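Local structure of clostripain-related protein (6N9J) at residues A[182-187]-A[237-242]; A[187-192]-A[232-237]; A[194-199]-A[208-213]; A[220-225]-A[321-326]. The protein is a secreted C11 (clostripain-family, clan CD) cysteine protease, which cleaves peptide bonds. All coordinates share one frame; numbering follows the deposited sequence.

Contact 1: residues A[182-187]-A[237-242]; sequences SPTEIP and GVSISV
S182 meets S239 where the loop leaving strand 178-181 passes the start of strand 239-244, its antiparallel neighbour in the central sheet. The hydroxyl of S182 organises an ST turn. With OG anti to its own backbone N (chi1 -180°), it gives a hydrogen bond to S239 O at 2.9 Å, tilted 26° from that carbonyl plane, and accepts one from T184 N at 3.1 Å. One oxygen thus fixes the bend of the loop and ties it to the strand. P183 follows, its CD edging toward the S239 hydroxyl; P183 also packs on Y279 and F341. The methyl CG2 of T184 comes within 3.2 Å of S239 OG, and its own hydroxyl turns elsewhere, to Y279 O. At E185 the carbonyl O takes a hydrogen bond from a water that also accepts one from S239 N, 2.9 Å from each, so the separating backbones are bridged by solvent. The E185 carboxylate and the I186 backbone bond to the bound peptide, consistent with this loop lining the substrate-binding cleft. I186 crosses I240 at about a right angle, with the two CD1 methyls 4.1 Å apart. P187 closes the series, resting its CD 3.9 Å from V238 CG2 and its CG 3.7 Å from G237 O.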
loop_
_atom_site.group_PDB
_atom_site.type_symbol
_atom_site.label_atom_id
_atom_site.label_comp_id
_atom_site.label_asym_id
_atom_site.label_seq_id
_atom_site.Cartn_x
_atom_site.Cartn_y
_atom_site.Cartn_z
ATOM N N SER A 182 -2.889 -1.842 -3.805
ATOM C CA SER A 182 -3.620 -2.944 -4.441
ATOM C C SER A 182 -4.350 -3.735 -3.379
ATOM O O SER A 182 -3.816 -3.923 -2.291
ATOM C CB SER A 182 -2.678 -3.876 -5.205
ATOM O OG SER A 182 -3.403 -4.933 -5.815
ATOM N N PRO A 183 -5.578 -4.192 -3.675
ATOM C CA PRO A 183 -6.240 -5.091 -2.718
ATOM C C PRO A 183 -5.734 -6.527 -2.839
ATOM O O PRO A 183 -5.968 -7.369 -1.943
ATOM C CB PRO A 183 -7.716 -4.987 -3.096
ATOM C CG PRO A 183 -7.720 -4.554 -4.542
ATOM C CD PRO A 183 -6.449 -3.808 -4.805
ATOM N N THR A 184 -5.025 -6.808 -3.927
ATOM C CA THR A 184 -4.504 -8.147 -4.142
ATOM C C THR A 184 -2.968 -8.098 -4.074
ATOM O O THR A 184 -2.398 -7.147 -3.515
ATOM C CB THR A 184 -5.026 -8.736 -5.478
ATOM O OG1 THR A 184 -4.637 -10.111 -5.602
ATOM C CG2 THR A 184 -4.538 -7.936 -6.679
ATOM N N GLU A 185 -2.299 -9.122 -4.595
ATOM C CA GLU A 185 -0.842 -9.158 -4.567
ATOM C C GLU A 185 -0.232 -8.131 -5.513
ATOM O O GLU A 185 -0.710 -7.941 -6.635
ATOM C CB GLU A 185 -0.322 -10.544 -4.926
ATOM C CG GLU A 185 -0.513 -11.576 -3.842
ATOM C CD GLU A 185 -0.222 -12.975 -4.342
ATOM O OE1 GLU A 185 0.961 -13.373 -4.340
ATOM O OE2 GLU A 185 -1.174 -13.671 -4.753
ATOM N N ILE A 186 0.827 -7.481 -5.033
ATOM C CA ILE A 186 1.629 -6.544 -5.812
ATOM C C ILE A 186 2.818 -7.281 -6.426
ATOM O O ILE A 186 3.470 -8.074 -5.756
ATOM C CB ILE A 186 2.139 -5.378 -4.927
ATOM C CG1 ILE A 186 1.027 -4.357 -4.700
ATOM C CG2 ILE A 186 3.376 -4.716 -5.546
ATOM C CD1 ILE A 186 0.874 -3.363 -5.842
ATOM N N PRO A 187 3.102 -7.030 -7.710
ATOM C CA PRO A 187 4.236 -7.706 -8.360
ATOM C C PRO A 187 5.569 -7.452 -7.649
ATOM O O PRO A 187 5.815 -6.340 -7.158
ATOM C CB PRO A 187 4.242 -7.095 -9.764
ATOM C CG PRO A 187 2.797 -6.676 -9.990
ATOM C CD PRO A 187 2.321 -6.199 -8.647
ATOM N N GLY A 237 0.252 -8.216 -15.226
ATOM C CA GLY A 237 -0.674 -7.130 -14.944
ATOM C C GLY A 237 -0.636 -6.620 -13.511
ATOM O O GLY A 237 0.281 -6.933 -12.747
ATOM N N VAL A 238 -1.630 -5.812 -13.153
ATOM C CA VAL A 238 -1.709 -5.193 -11.829
ATOM C C VAL A 238 -3.095 -4.598 -11.619
ATOM O O VAL A 238 -3.810 -4.329 -12.575
ATOM C CB VAL A 238 -0.645 -4.071 -11.635
ATOM C CG1 VAL A 238 -1.069 -2.781 -12.331
ATOM C CG2 VAL A 238 -0.413 -3.799 -10.157
ATOM N N SER A 239 -3.468 -4.399 -10.362
ATOM C CA SER A 239 -4.687 -3.689 -10.021
ATOM C C SER A 239 -4.408 -2.653 -8.941
ATOM O O SER A 239 -3.744 -2.946 -7.941
ATOM C CB SER A 239 -5.753 -4.668 -9.542
ATOM O OG SER A 239 -5.319 -5.288 -8.355
ATOM N N ILE A 240 -4.914 -1.441 -9.135
ATOM C CA ILE A 240 -4.609 -0.327 -8.237
ATOM C C ILE A 240 -5.865 0.502 -8.012
ATOM O O ILE A 240 -6.678 0.624 -8.910
ATOM C CB ILE A 240 -3.475 0.587 -8.818
ATOM C CG1 ILE A 240 -2.182 -0.199 -9.016
ATOM C CG2 ILE A 240 -3.206 1.804 -7.926
ATOM C CD1 ILE A 240 -1.454 -0.523 -7.718
ATOM N N SER A 241 -6.023 1.052 -6.811
ATOM C CA SER A 241 -7.041 2.067 -6.560
ATOM C C SER A 241 -6.530 3.181 -5.634
ATOM O O SER A 241 -5.434 3.098 -5.071
ATOM C CB SER A 241 -8.308 1.429 -5.962
ATOM O OG SER A 241 -8.066 0.910 -4.661
ATOM N N VAL A 242 -7.338 4.230 -5.495
ATOM C CA VAL A 242 -7.027 5.369 -4.638
ATOM C C VAL A 242 -8.223 5.651 -3.735
ATOM O O VAL A 242 -9.331 5.903 -4.222
ATOM C CB VAL A 242 -6.703 6.657 -5.455
ATOM C CG1 VAL A 242 -6.593 7.862 -4.540
ATOM C CG2 VAL A 242 -5.433 6.492 -6.261
HETATM O O HOH W 1 -1.923 -6.185 -8.611
#

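Contact 2: residues A[187-192]-A[232-237]; sequences PGPGAP and ENWTGG
The carbonyl O of P187, whose ring lies against W234, accepts a 2.8 Å hydrogen bond from G190 N and so closes a type I beta turn from P187 to G190. This turn presents two prolines to the indole, both crossing it at about a right angle. P187 sits over one face: its CB is 3.5 Å from the centroid of the five-membered ring and only 12° off the ring normal, a CH-pi contact, with W234 CE2 the nearest atom at 3.4 Å. Its CG approaches W234 NE1 to 3.5 Å. Over the same face, G188 N stands 3.9 Å from W234 CZ3. P189 comes obliquely at the benzo side, placing CD 3.6 Å from W234 CE3. In W234, chi1 -156° sets CG anti to the backbone N, on a side chain that leaves the backbone toward the turn. Y218 of helix 206-221 packs on both prolines, and W234 also touches the backbone of the bound peptide, so W234 borders the inhibitor. No hydrogen bond joins the two segments; their union is apolar, resting on dispersion and on proline C-H groups directed at an electron-rich ring.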
loop_
_atom_site.group_PDB
_atom_site.type_symbol
_atom_site.label_atom_id
_atom_site.label_comp_id
_atom_site.label_asym_id
_atom_site.label_seq_id
_atom_site.Cartn_x
_atom_site.Cartn_y
_atom_site.Cartn_z
ATOM N N PRO A 187 3.102 -7.030 -7.710
ATOM C CA PRO A 187 4.236 -7.706 -8.360
ATOM C C PRO A 187 5.569 -7.452 -7.649
ATOM O O PRO A 187 5.815 -6.340 -7.158
ATOM C CB PRO A 187 4.242 -7.095 -9.764
ATOM C CG PRO A 187 2.797 -6.676 -9.990
ATOM C CD PRO A 187 2.321 -6.199 -8.647
ATOM N N GLY A 188 6.396 -8.490 -7.562
ATOM C CA GLY A 188 7.758 -8.358 -7.075
ATOM C C GLY A 188 8.441 -7.039 -7.407
ATOM O O GLY A 188 8.856 -6.325 -6.496
ATOM N N PRO A 189 8.546 -6.703 -8.708
ATOM C CA PRO A 189 9.243 -5.487 -9.151
ATOM C C PRO A 189 8.641 -4.192 -8.623
ATOM O O PRO A 189 9.298 -3.163 -8.692
ATOM C CB PRO A 189 9.116 -5.546 -10.679
ATOM C CG PRO A 189 8.991 -6.996 -10.981
ATOM C CD PRO A 189 8.172 -7.555 -9.851
ATOM N N GLY A 190 7.413 -4.244 -8.117
ATOM C CA GLY A 190 6.763 -3.070 -7.562
ATOM C C GLY A 190 6.594 -1.922 -8.545
ATOM O O GLY A 190 6.425 -2.130 -9.746
ATOM N N ALA A 191 6.626 -0.701 -8.032
ATOM C CA ALA A 191 6.425 0.466 -8.871
ATOM C C ALA A 191 7.533 0.629 -9.902
ATOM O O ALA A 191 8.677 0.238 -9.671
ATOM C CB ALA A 191 6.316 1.730 -8.011
ATOM N N PRO A 192 7.173 1.181 -11.065
ATOM C CA PRO A 192 8.095 1.738 -12.061
ATOM C C PRO A 192 8.515 3.156 -11.653
ATOM O O PRO A 192 7.941 4.164 -12.107
ATOM C CB PRO A 192 7.257 1.744 -13.335
ATOM C CG PRO A 192 5.843 1.961 -12.825
ATOM C CD PRO A 192 5.774 1.187 -11.537
ATOM N N GLU A 232 12.177 -10.226 -13.866
ATOM C CA GLU A 232 12.807 -9.223 -14.726
ATOM C C GLU A 232 11.837 -8.611 -15.728
ATOM O O GLU A 232 12.147 -7.606 -16.371
ATOM C CB GLU A 232 13.984 -9.836 -15.490
ATOM C CG GLU A 232 15.276 -9.899 -14.706
ATOM C CD GLU A 232 15.355 -11.111 -13.799
ATOM O OE1 GLU A 232 14.380 -11.893 -13.748
ATOM O OE2 GLU A 232 16.400 -11.282 -13.135
ATOM N N ASN A 233 10.667 -9.227 -15.864
ATOM C CA ASN A 233 9.709 -8.839 -16.895
ATOM C C ASN A 233 8.284 -9.238 -16.527
ATOM O O ASN A 233 7.847 -10.343 -16.835
ATOM C CB ASN A 233 10.104 -9.473 -18.231
ATOM C CG ASN A 233 9.184 -9.067 -19.368
ATOM O OD1 ASN A 233 8.588 -7.989 -19.347
ATOM N ND2 ASN A 233 9.072 -9.933 -20.373
ATOM N N TRP A 234 7.555 -8.333 -15.884
ATOM C CA TRP A 234 6.240 -8.685 -15.374
ATOM C C TRP A 234 5.154 -8.467 -16.413
ATOM O O TRP A 234 4.805 -7.326 -16.731
ATOM C CB TRP A 234 5.918 -7.893 -14.112
ATOM C CG TRP A 234 4.911 -8.575 -13.258
ATOM C CD1 TRP A 234 3.550 -8.441 -13.323
ATOM C CD2 TRP A 234 5.174 -9.525 -12.210
ATOM N NE1 TRP A 234 2.954 -9.247 -12.372
ATOM C CE2 TRP A 234 3.927 -9.915 -11.676
ATOM C CE3 TRP A 234 6.343 -10.069 -11.664
ATOM C CZ2 TRP A 234 3.817 -10.826 -10.625
ATOM C CZ3 TRP A 234 6.234 -10.972 -10.622
ATOM C CH2 TRP A 234 4.980 -11.343 -10.113
ATOM N N THR A 235 4.625 -9.576 -16.929
ATOM C CA THR A 235 3.544 -9.556 -17.910
ATOM C C THR A 235 2.194 -9.921 -17.269
ATOM O O THR A 235 1.175 -10.041 -17.955
ATOM C CB THR A 235 3.837 -10.525 -19.085
ATOM O OG1 THR A 235 3.977 -11.868 -18.593
ATOM C CG2 THR A 235 5.122 -10.126 -19.811
ATOM N N GLY A 236 2.189 -10.079 -15.948
ATOM C CA GLY A 236 1.006 -10.541 -15.236
ATOM C C GLY A 236 -0.013 -9.473 -14.864
ATOM O O GLY A 236 -1.031 -9.790 -14.253
ATOM N N GLY A 237 0.252 -8.216 -15.226
ATOM C CA GLY A 237 -0.674 -7.130 -14.944
ATOM C C GLY A 237 -0.636 -6.620 -13.511
ATOM O O GLY A 237 0.281 -6.933 -12.747
#

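Contact 3: residues A[194-199]-A[208-213]; sequences EVVVPA and VSIAEN
A199 points its CB toward segment 208-213 of helix 206-221, where it meets S209 O at 3.6 Å and S209 CB at 3.7 Å. The lack of a longer side chain lets the backbones come close, with the CA atoms of A199 and I210 5.1 Å apart. The two helical segments run antiparallel at 170°, their axes 8.4 Å apart at closest approach. On one flank V196 and I210 cross obliquely, presenting V196 CG1 to I210 CG2 at 4.1 Å, while I210 CG1 lies 3.9 Å from A199 O. On the other flank lies N213. Its first torsion (chi1 -79°) puts CG beside the backbone N. Its ND2 gives S209 O a short, nearly linear hydrogen bond of 2.7 Å and 176°. The same oxygen accepts the helical bond from N213 N, so two donors grip it from opposite faces of its plane. The amide is thereby fixed in rotation: ND2 faces A199 CB, and OD1 lies 3.7 Å from V195 CB. The hydroxyl of S209 is engaged by S205 O. Helix 193-200 also touches helix 24-37, through V197 on M34, whereas helix 206-221 lies on the central sheet, with I210 over F155 and L157 of strand 155-159 and A211 against W317 of strand 315-327.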
loop_
_atom_site.group_PDB
_atom_site.type_symbol
_atom_site.label_atom_id
_atom_site.label_comp_id
_atom_site.label_asym_id
_atom_site.label_seq_id
_atom_site.Cartn_x
_atom_site.Cartn_y
_atom_site.Cartn_z
ATOM N N GLU A 194 10.690 5.123 -12.316
ATOM C CA GLU A 194 11.151 6.078 -13.309
ATOM C C GLU A 194 10.016 7.003 -13.763
ATOM O O GLU A 194 10.276 8.088 -14.279
ATOM C CB GLU A 194 11.766 5.356 -14.511
ATOM C CG GLU A 194 10.768 4.689 -15.435
ATOM C CD GLU A 194 10.367 3.278 -15.014
ATOM O OE1 GLU A 194 10.657 2.843 -13.870
ATOM O OE2 GLU A 194 9.752 2.594 -15.858
ATOM N N VAL A 195 8.760 6.588 -13.575
ATOM C CA VAL A 195 7.629 7.481 -13.860
ATOM C C VAL A 195 6.781 7.783 -12.621
ATOM O O VAL A 195 6.078 8.780 -12.588
ATOM C CB VAL A 195 6.701 6.928 -14.968
ATOM C CG1 VAL A 195 7.298 7.198 -16.348
ATOM C CG2 VAL A 195 6.387 5.430 -14.752
ATOM N N VAL A 196 6.860 6.947 -11.595
ATOM C CA VAL A 196 6.160 7.236 -10.346
ATOM C C VAL A 196 6.822 8.392 -9.568
ATOM O O VAL A 196 6.124 9.207 -8.959
ATOM C CB VAL A 196 6.069 5.980 -9.450
ATOM C CG1 VAL A 196 5.724 6.360 -8.008
ATOM C CG2 VAL A 196 5.025 5.014 -10.007
ATOM N N VAL A 197 8.153 8.498 -9.613
ATOM C CA VAL A 197 8.860 9.545 -8.843
ATOM C C VAL A 197 8.431 10.968 -9.229
ATOM O O VAL A 197 8.138 11.764 -8.343
ATOM C CB VAL A 197 10.414 9.417 -8.955
ATOM C CG1 VAL A 197 11.116 10.782 -8.782
ATOM C CG2 VAL A 197 10.931 8.429 -7.928
ATOM N N PRO A 198 8.380 11.299 -10.536
ATOM C CA PRO A 198 7.847 12.639 -10.812
ATOM C C PRO A 198 6.384 12.804 -10.368
ATOM O O PRO A 198 5.988 13.900 -9.972
ATOM C CB PRO A 198 7.973 12.766 -12.340
ATOM C CG PRO A 198 9.022 11.768 -12.728
ATOM C CD PRO A 198 8.834 10.624 -11.769
ATOM N N ALA A 199 5.599 11.730 -10.405
ATOM C CA ALA A 199 4.199 11.813 -9.976
ATOM C C ALA A 199 4.093 12.018 -8.459
ATOM O O ALA A 199 3.137 12.623 -7.979
ATOM C CB ALA A 199 3.423 10.559 -10.411
ATOM N N VAL A 208 -3.645 10.353 -7.687
ATOM C CA VAL A 208 -4.124 9.925 -8.992
ATOM C C VAL A 208 -2.951 9.780 -9.958
ATOM O O VAL A 208 -2.859 8.789 -10.683
ATOM C CB VAL A 208 -5.172 10.917 -9.566
ATOM C CG1 VAL A 208 -5.542 10.546 -10.994
ATOM C CG2 VAL A 208 -6.413 10.937 -8.690
ATOM N N SER A 209 -2.058 10.776 -9.962
ATOM C CA SER A 209 -0.867 10.736 -10.813
ATOM C C SER A 209 -0.022 9.497 -10.552
ATOM O O SER A 209 0.475 8.866 -11.489
ATOM C CB SER A 209 0.008 11.980 -10.609
ATOM O OG SER A 209 -0.717 13.162 -10.883
ATOM N N ILE A 210 0.166 9.176 -9.274
ATOM C CA ILE A 210 0.968 8.020 -8.889
ATOM C C ILE A 210 0.308 6.753 -9.424
ATOM O O ILE A 210 0.975 5.899 -10.027
ATOM C CB ILE A 210 1.152 7.946 -7.348
ATOM C CG1 ILE A 210 2.057 9.087 -6.869
ATOM C CG2 ILE A 210 1.727 6.564 -6.918
ATOM C CD1 ILE A 210 1.971 9.392 -5.360
ATOM N N ALA A 211 -1.012 6.663 -9.246
ATOM C CA ALA A 211 -1.792 5.494 -9.655
ATOM C C ALA A 211 -1.742 5.267 -11.160
ATOM O O ALA A 211 -1.476 4.162 -11.621
ATOM C CB ALA A 211 -3.223 5.647 -9.211
ATOM N N GLU A 212 -2.004 6.329 -11.917
ATOM C CA GLU A 212 -2.016 6.252 -13.370
ATOM C C GLU A 212 -0.670 5.808 -13.903
ATOM O O GLU A 212 -0.606 4.995 -14.816
ATOM C CB GLU A 212 -2.402 7.609 -13.984
ATOM C CG GLU A 212 -3.902 7.945 -13.912
ATOM C CD GLU A 212 -4.728 7.316 -15.036
ATOM O OE1 GLU A 212 -4.148 6.749 -15.985
ATOM O OE2 GLU A 212 -5.980 7.405 -14.976
ATOM N N ASN A 213 0.407 6.350 -13.336
ATOM C CA ASN A 213 1.744 6.040 -13.821
ATOM C C ASN A 213 2.162 4.638 -13.387
ATOM O O ASN A 213 2.776 3.898 -14.155
ATOM C CB ASN A 213 2.762 7.091 -13.342
ATOM C CG ASN A 213 2.714 8.366 -14.169
ATOM O OD1 ASN A 213 3.377 8.478 -15.195
ATOM N ND2 ASN A 213 1.917 9.327 -13.731
#

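Contact 4: residues A[220-225]-A[321-326]; sequences KKYNST and TDNNYC
N323 reaches segment 220-225 through two hydrogen bonds, one from its side chain and one from its backbone. Its ND2 bonds S224 O at 3.1 Å with an N-H...O angle of 161°, the acceptor lying in the plane of the amide. Its backbone N bonds Y222 OH at 3.0 Å, bent to 136°, and the phenol oxygen receives a further, weak bond from S224 OG. T321 OG1 donates to N323 O at 2.7 Å and also accepts from V238 N, just before strand 239-244. N324 ND2 adds a second bond to N323 O from above the carbonyl plane. The receiving segment is shaped by an Asx turn that follows the end of helix 206-221: N223 OD1 accepts from T225 N and, at 2.9 Å, from T225 OG1, with A227 N as an outside partner. S224, within the turn, offers its O to N323 of strand 315-327, an antiparallel member of the central sheet. Around the polar bonds, Y222 leaves its backbone toward T321, CG anti to the backbone N, its ring between backbone and side chain. T321 CB sits over the centre of one face, 3.6 Å from the centroid and 10° off the normal, in a CH-pi contact, and T321 CG2 is 3.7 Å from Y222 CG. On the opposite face S224 N stands 4.1 Å above the plane toward the rim, and M335 of strand 333-337 also packs on the tyrosine.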
loop_
_atom_site.group_PDB
_atom_site.type_symbol
_atom_site.label_atom_id
_atom_site.label_comp_id
_atom_site.label_asym_id
_atom_site.label_seq_id
_atom_site.Cartn_x
_atom_site.Cartn_y
_atom_site.Cartn_z
ATOM N N LYS A 220 0.910 -2.002 -20.026
ATOM C CA LYS A 220 1.478 -2.053 -21.366
ATOM C C LYS A 220 2.292 -3.318 -21.665
ATOM O O LYS A 220 2.461 -3.679 -22.832
ATOM C CB LYS A 220 2.321 -0.802 -21.618
ATOM C CG LYS A 220 1.478 0.347 -22.144
ATOM C CD LYS A 220 2.176 1.687 -22.050
ATOM C CE LYS A 220 1.335 2.773 -22.721
ATOM N NZ LYS A 220 1.633 4.124 -22.177
ATOM N N LYS A 221 2.780 -4.007 -20.640
ATOM C CA LYS A 221 3.489 -5.256 -20.890
ATOM C C LYS A 221 2.636 -6.458 -20.480
ATOM O O LYS A 221 3.102 -7.598 -20.473
ATOM C CB LYS A 221 4.836 -5.269 -20.171
ATOM C CG LYS A 221 4.815 -4.627 -18.808
ATOM C CD LYS A 221 6.177 -4.735 -18.136
ATOM C CE LYS A 221 7.282 -4.186 -19.020
ATOM N NZ LYS A 221 8.624 -4.316 -18.363
ATOM N N TYR A 222 1.374 -6.187 -20.171
ATOM C CA TYR A 222 0.433 -7.223 -19.780
ATOM C C TYR A 222 0.143 -8.200 -20.909
ATOM O O TYR A 222 -0.059 -7.819 -22.062
ATOM C CB TYR A 222 -0.862 -6.595 -19.299
ATOM C CG TYR A 222 -2.015 -7.550 -19.090
ATOM C CD1 TYR A 222 -2.042 -8.421 -18.004
ATOM C CD2 TYR A 222 -3.105 -7.542 -19.949
ATOM C CE1 TYR A 222 -3.113 -9.276 -17.803
ATOM C CE2 TYR A 222 -4.177 -8.404 -19.760
ATOM C CZ TYR A 222 -4.176 -9.257 -18.684
ATOM O OH TYR A 222 -5.242 -10.098 -18.492
ATOM N N ASN A 223 0.156 -9.471 -20.538
ATOM C CA ASN A 223 -0.197 -10.576 -21.401
ATOM C C ASN A 223 -1.274 -11.372 -20.658
ATOM O O ASN A 223 -1.153 -11.563 -19.453
ATOM C CB ASN A 223 1.047 -11.415 -21.701
ATOM C CG ASN A 223 0.756 -12.588 -22.570
ATOM O OD1 ASN A 223 0.203 -13.582 -22.109
ATOM N ND2 ASN A 223 1.130 -12.495 -23.843
ATOM N N SER A 224 -2.330 -11.808 -21.342
ATOM C CA SER A 224 -3.477 -12.419 -20.644
ATOM C C SER A 224 -3.159 -13.703 -19.892
ATOM O O SER A 224 -3.782 -14.007 -18.872
ATOM C CB SER A 224 -4.614 -12.701 -21.622
ATOM O OG SER A 224 -5.535 -11.629 -21.611
ATOM N N THR A 225 -2.201 -14.459 -20.408
ATOM C CA THR A 225 -1.802 -15.721 -19.797
ATOM C C THR A 225 -0.514 -15.548 -18.996
ATOM O O THR A 225 0.114 -16.525 -18.600
ATOM C CB THR A 225 -1.586 -16.805 -20.856
ATOM O OG1 THR A 225 -0.509 -16.408 -21.719
ATOM C CG2 THR A 225 -2.855 -17.002 -21.686
ATOM N N THR A 321 -5.872 -4.765 -14.944
ATOM C CA THR A 321 -5.851 -5.610 -16.123
ATOM C C THR A 321 -6.897 -6.717 -15.908
ATOM O O THR A 321 -7.314 -6.953 -14.775
ATOM C CB THR A 321 -4.448 -6.180 -16.354
ATOM O OG1 THR A 321 -3.941 -6.704 -15.118
ATOM C CG2 THR A 321 -3.521 -5.069 -16.818
ATOM N N ASP A 322 -7.340 -7.377 -16.972
ATOM C CA ASP A 322 -8.437 -8.349 -16.843
ATOM C C ASP A 322 -8.079 -9.508 -15.906
ATOM O O ASP A 322 -8.934 -10.033 -15.195
ATOM C CB ASP A 322 -8.843 -8.885 -18.217
ATOM C CG ASP A 322 -9.470 -7.809 -19.098
ATOM O OD1 ASP A 322 -10.220 -6.959 -18.564
ATOM O OD2 ASP A 322 -9.206 -7.808 -20.323
ATOM N N ASN A 323 -6.809 -9.888 -15.908
ATOM C CA ASN A 323 -6.292 -10.876 -14.974
ATOM C C ASN A 323 -5.163 -10.253 -14.173
ATOM O O ASN A 323 -4.574 -9.250 -14.599
ATOM C CB ASN A 323 -5.785 -12.129 -15.710
ATOM C CG ASN A 323 -6.879 -12.870 -16.454
ATOM O OD1 ASN A 323 -8.048 -12.837 -16.071
ATOM N ND2 ASN A 323 -6.497 -13.564 -17.522
ATOM N N ASN A 324 -4.890 -10.829 -13.003
ATOM C CA ASN A 324 -3.685 -10.536 -12.228
ATOM C C ASN A 324 -2.994 -11.856 -11.895
ATOM O O ASN A 324 -3.655 -12.893 -11.801
ATOM C CB ASN A 324 -4.018 -9.780 -10.937
ATOM C CG ASN A 324 -4.040 -8.281 -11.118
ATOM O OD1 ASN A 324 -3.505 -7.539 -10.294
ATOM N ND2 ASN A 324 -4.653 -7.823 -12.203
ATOM N N TYR A 325 -1.679 -11.826 -11.710
ATOM C CA TYR A 325 -0.955 -13.011 -11.266
ATOM C C TYR A 325 -1.101 -13.177 -9.755
ATOM O O TYR A 325 -0.937 -12.220 -9.005
ATOM C CB TYR A 325 0.516 -12.918 -11.659
ATOM C CG TYR A 325 1.345 -14.170 -11.374
ATOM C CD1 TYR A 325 1.420 -15.198 -12.298
ATOM C CD2 TYR A 325 2.072 -14.295 -10.188
ATOM C CE1 TYR A 325 2.187 -16.327 -12.048
ATOM C CE2 TYR A 325 2.844 -15.407 -9.931
ATOM C CZ TYR A 325 2.901 -16.422 -10.862
ATOM O OH TYR A 325 3.665 -17.539 -10.611
ATOM N N CYS A 326 -1.431 -14.391 -9.314
ATOM C CA CYS A 326 -1.601 -14.667 -7.888
ATOM C C CYS A 326 -0.856 -15.927 -7.562
ATOM O O CYS A 326 -0.605 -16.746 -8.449
ATOM C CB CYS A 326 -3.086 -14.818 -7.504
ATOM S SG CYS A 326 -4.056 -13.272 -7.551
#

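How the contacts relate
Contacts 1, 2 and 4 gather round the bound peptide, their centres 10 to 11 Å apart. Contacts 1 and 2 are continuous, sharing P187 and G237. Contact 4 joins both: T321 OG1 is 3.2 Å from V238 N of contact 1, and N223 N is 2.8 Å from T235 O of contact 2, both probable hydrogen bonds. E185, I186 and W234 touch the peptide, as does Y325, on segment 321-326 but outside the touching residues of contact 4. Contact 3 lies apart, its centre about 14 Å from that of contact 1, yet A211 CB packs 3.8 Å from V242 CG2 there. Helix 206-221 supplies one side of contact 3 and, at its end, the start of segment 220-225.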